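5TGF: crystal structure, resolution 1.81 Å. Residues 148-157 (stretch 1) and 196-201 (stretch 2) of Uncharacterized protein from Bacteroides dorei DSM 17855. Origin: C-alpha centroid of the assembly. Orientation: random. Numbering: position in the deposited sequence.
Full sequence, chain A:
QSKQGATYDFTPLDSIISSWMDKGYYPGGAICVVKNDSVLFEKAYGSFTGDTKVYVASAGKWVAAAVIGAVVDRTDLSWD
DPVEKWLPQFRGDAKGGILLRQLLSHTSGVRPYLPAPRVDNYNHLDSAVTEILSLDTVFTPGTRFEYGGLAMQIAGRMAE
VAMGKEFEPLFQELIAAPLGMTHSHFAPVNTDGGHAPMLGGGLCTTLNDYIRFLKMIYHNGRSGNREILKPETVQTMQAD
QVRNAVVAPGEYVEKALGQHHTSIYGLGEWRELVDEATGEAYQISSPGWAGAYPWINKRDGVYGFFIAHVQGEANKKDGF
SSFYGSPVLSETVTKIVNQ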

ATOM      1  N   GLY A 148      -9.018   6.974   0.160  1.00 12.43           N
ATOM      2  CA  GLY A 148      -9.112   7.396   1.552  1.00 14.45           C
ATOM      3  C   GLY A 148      -8.587   6.371   2.504  1.00 13.98           C
ATOM      4  O   GLY A 148      -7.941   5.418   2.074  1.00 15.20           O
ATOM      5  N   GLY A 149      -8.819   6.612   3.789  1.00 14.22           N
ATOM      6  CA  GLY A 149      -8.274   5.801   4.879  1.00 14.90           C
ATOM      7  C   GLY A 149      -9.296   5.158   5.817  1.00 15.39           C
ATOM      8  O   GLY A 149      -9.024   4.127   6.406  1.00 15.72           O
ATOM      9  N   LEU A 150     -10.489   5.717   5.938  1.00 14.16           N
ATOM     10  CA  LEU A 150     -11.457   5.155   6.886  1.00 13.23           C
ATOM     11  C   LEU A 150     -11.955   3.767   6.522  1.00 12.58           C
ATOM     12  O   LEU A 150     -12.168   2.951   7.414  1.00 12.43           O
ATOM     13  CB  LEU A 150     -12.647   6.106   7.106  1.00 13.85           C
ATOM     14  CG  LEU A 150     -12.317   7.514   7.629  1.00 13.47           C
ATOM     15  CD1 LEU A 150     -13.605   8.293   7.866  1.00 14.10           C
ATOM     16  CD2 LEU A 150     -11.532   7.404   8.920  1.00 15.57           C
ATOM     17  N   ALA A 151     -12.225   3.508   5.245  1.00 11.78           N
ATOM     18  CA  ALA A 151     -12.767   2.224   4.849  1.00 13.06           C
ATOM     19  C   ALA A 151     -11.870   1.074   5.221  1.00 13.13           C
ATOM     20  O   ALA A 151     -12.351   0.016   5.632  1.00 15.12           O
ATOM     21  CB  ALA A 151     -13.075   2.189   3.359  1.00 12.74           C
HETATM   22  N   MSE A 152     -10.558   1.274   5.147  1.00 13.75           N
HETATM   23  CA  MSE A 152      -9.625   0.197   5.489  1.00 13.47           C
HETATM   24  C   MSE A 152      -9.636  -0.088   6.961  1.00 13.55           C
HETATM   25  O   MSE A 152      -9.263  -1.179   7.373  1.00 15.23           O
HETATM   26  CB  MSE A 152      -8.226   0.451   4.922  1.00 13.78           C
HETATM   27  CG  MSE A 152      -8.318   0.252   3.407  1.00 16.63           C
HETATM   28 SE   MSE A 152      -6.558   0.538   2.589  0.70 23.79          SE
HETATM   29  CE  MSE A 152      -5.438  -0.585   3.739  1.00 22.45           C
ATOM     30  N   GLN A 153     -10.024   0.897   7.782  1.00 14.49           N
ATOM     31  CA  GLN A 153     -10.213   0.631   9.220  1.00 14.32           C
ATOM     32  C   GLN A 153     -11.276  -0.414   9.440  1.00 14.03           C
ATOM     33  O   GLN A 153     -11.110  -1.311  10.255  1.00 15.13           O
ATOM     34  CB  GLN A 153     -10.580   1.886  10.010  1.00 12.75           C
ATOM     35  CG  GLN A 153      -9.606   3.021   9.897  1.00 12.47           C
ATOM     36  CD  GLN A 153      -8.322   2.761  10.632  1.00 13.14           C
ATOM     37  OE1 GLN A 153      -7.396   2.139  10.095  1.00 15.28           O
ATOM     38  NE2 GLN A 153      -8.245   3.244  11.862  1.00 14.28           N
ATOM     39  N   ILE A 154     -12.360  -0.308   8.691  1.00 14.77           N
ATOM     40  CA  ILE A 154     -13.450  -1.283   8.767  1.00 14.47           C
ATOM     41  C   ILE A 154     -12.961  -2.652   8.295  1.00 15.19           C
ATOM     42  O   ILE A 154     -13.206  -3.658   8.972  1.00 14.90           O
ATOM     43  CB  ILE A 154     -14.650  -0.846   7.931  1.00 14.63           C
ATOM     44  CG1 ILE A 154     -15.181   0.518   8.412  1.00 14.37           C
ATOM     45  CG2 ILE A 154     -15.757  -1.886   7.967  1.00 14.19           C
ATOM     46  CD1 ILE A 154     -16.398   0.952   7.627  1.00 16.06           C
ATOM     47  N   ALA A 155     -12.254  -2.688   7.166  1.00 13.53           N
ATOM     48  CA  ALA A 155     -11.665  -3.927   6.648  1.00 15.51           C
ATOM     49  C   ALA A 155     -10.786  -4.600   7.685  1.00 15.29           C
ATOM     50  O   ALA A 155     -10.898  -5.817   7.917  1.00 14.83           O
ATOM     51  CB  ALA A 155     -10.866  -3.676   5.359  1.00 14.90           C
ATOM     52  N   GLY A 156      -9.909  -3.822   8.311  1.00 14.53           N
ATOM     53  CA  GLY A 156      -9.070  -4.338   9.359  1.00 14.32           C
ATOM     54  C   GLY A 156      -9.853  -4.922  10.540  1.00 16.66           C
ATOM     55  O   GLY A 156      -9.459  -5.943  11.099  1.00 14.71           O
ATOM     56  N   ARG A 157     -10.931  -4.244  10.949  1.00 14.77           N
ATOM     57  CA  ARG A 157     -11.756  -4.713  12.059  1.00 15.08           C
ATOM     58  C   ARG A 157     -12.459  -6.035  11.705  1.00 16.35           C
ATOM     59  O   ARG A 157     -12.632  -6.893  12.581  1.00 18.02           O
ATOM     60  CB  ARG A 157     -12.782  -3.667  12.441  1.00 16.16           C
ATOM     61  CG  ARG A 157     -13.676  -4.023  13.631  1.00 17.31           C
ATOM     62  CD  ARG A 157     -12.916  -4.210  14.901  1.00 18.85           C
ATOM     63  NE  ARG A 157     -13.810  -4.734  15.954  1.00 20.67           N
ATOM     64  CZ  ARG A 157     -13.472  -5.633  16.866  1.00 21.39           C
ATOM     65  NH1 ARG A 157     -12.239  -6.109  16.949  1.00 21.86           N
ATOM     66  NH2 ARG A 157     -14.387  -6.052  17.733  1.00 23.17           N
ATOM     67  N   ALA A 196      -1.386   8.195   9.505  1.00 13.78           N
ATOM     68  CA  ALA A 196      -2.649   7.749  10.089  1.00 14.06           C
ATOM     69  C   ALA A 196      -3.693   7.739   8.971  1.00 13.73           C
ATOM     70  O   ALA A 196      -3.471   8.395   7.954  1.00 12.82           O
ATOM     71  CB  ALA A 196      -3.084   8.704  11.190  1.00 14.43           C
ATOM     72  N   PRO A 197      -4.783   6.944   9.102  1.00 13.96           N
ATOM     73  CA  PRO A 197      -5.130   6.038  10.201  1.00 13.53           C
ATOM     74  C   PRO A 197      -4.289   4.769  10.164  1.00 12.71           C
ATOM     75  O   PRO A 197      -3.447   4.626   9.282  1.00 12.69           O
ATOM     76  CB  PRO A 197      -6.608   5.714   9.965  1.00 14.61           C
ATOM     77  CG  PRO A 197      -6.888   6.064   8.572  1.00 17.43           C
ATOM     78  CD  PRO A 197      -5.791   6.945   8.033  1.00 14.60           C
HETATM   79  N   MSE A 198      -4.504   3.872  11.113  1.00 12.20           N
HETATM   80  CA  MSE A 198      -3.607   2.685  11.282  1.00 13.54           C
HETATM   81  C   MSE A 198      -3.253   2.007   9.972  1.00 12.27           C
HETATM   82  O   MSE A 198      -2.069   1.859   9.633  1.00 11.79           O
HETATM   83  CB  MSE A 198      -4.257   1.693  12.269  1.00 13.64           C
HETATM   84  CG  MSE A 198      -3.274   0.590  12.671  1.00 15.10           C
HETATM   85 SE   MSE A 198      -4.153  -0.825  13.736  0.68 19.81          SE
HETATM   86  CE  MSE A 198      -4.469   0.272  15.335  1.00 19.30           C
ATOM     87  N   LEU A 199      -4.242   1.448   9.284  1.00 12.42           N
ATOM     88  CA  LEU A 199      -3.946   0.593   8.136  1.00 12.33           C
ATOM     89  C   LEU A 199      -3.500   1.487   6.987  1.00 13.07           C
ATOM     90  O   LEU A 199      -2.535   1.170   6.257  1.00 12.92           O
ATOM     91  CB  LEU A 199      -5.152  -0.236   7.687  1.00 14.12           C
ATOM     92  CG  LEU A 199      -5.309  -1.618   8.393  1.00 16.16           C
ATOM     93  CD1 LEU A 199      -5.683  -1.408   9.851  1.00 17.44           C
ATOM     94  CD2 LEU A 199      -6.327  -2.500   7.698  1.00 16.21           C
ATOM     95  N   GLY A 200      -4.268   2.538   6.751  1.00 11.44           N
ATOM     96  CA  GLY A 200      -4.042   3.328   5.531  1.00 14.07           C
ATOM     97  C   GLY A 200      -2.700   4.053   5.526  1.00 12.51           C
ATOM     98  O   GLY A 200      -2.062   4.203   4.485  1.00 14.34           O
ATOM     99  N   GLY A 201      -2.252   4.479   6.700  1.00 12.28           N
ATOM    100  CA  GLY A 201      -1.090   5.308   6.814  1.00 12.89           C
ATOM    101  C   GLY A 201      -0.189   5.099   8.011  1.00 12.49           C
ATOM    102  O   GLY A 201       0.762   5.839   8.146  1.00 13.55           O
TER
HETATM  103  O   HOH W   1      -6.988   2.643   7.560  1.00 15.17           O
HETATM  104  O   HOH W   2      -6.111   4.579  13.366  1.00 14.27           O

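Gly148 and Gly149 lead into a helix that begins near Leu150 and runs past Arg157. In the second stretch, Ala196 passes through a cis peptide bond to Pro197, the N-cap of a helix whose first turn is closed by Gly201 N to Pro197 O at 2.8 Å. The two backbones come nearest at glycines, with Gly149 CA 4.9 Å from Gly200 CA. A CB on Gly149 would clash with Pro197 CD, and one on Gly200 would crowd Gly149 CA, so each bare CA makes room for the other stretch. Together the stretches bury 370 Å², both sides summed, and every contacting residue is buried, so polar groups here need partners.

Gln153 supplies the polar link. Its CA-to-CB bond points sideways, but chi1 and chi2, both m, bring the amide to the start of the second helix, where free backbone NH groups need acceptors. Leu199 N donates to Gln153 OE1 at 3.3 Å, a weak bond despite its nearly straight angle. Water 1 donates to Gly149 O (2.8 Å) and Gln153 OE1 (2.6 Å) and accepts from Gly200 N (2.8 Å). Water 2 accepts from Met198 N at 2.9 Å and, weakly, from Gln153 NE2, also at 2.9 Å. OE1 thus takes one NH directly and is linked to another through water 1, while water 2 meets the third.

Close packing accompanies this network. Pro197, with no NH to satisfy, sets CB 3.5 Å from Gln153 CD and CG 3.6 Å from Gly149 O. Leu199, the residue most covered by the other stretch, points toward the first helix; its CD2 lies 3.2 Å from Met152 O and 3.7 Å from Gly156 CA. A CB on Gly156 would clash with that methyl. Selenomethionine Met152 also points across, its CE in apolar contact 4.0 Å from Leu199 CB. The rule is compact: glycines admit close approach, leucine packs against the first helix, and glutamine with water satisfies the helix start.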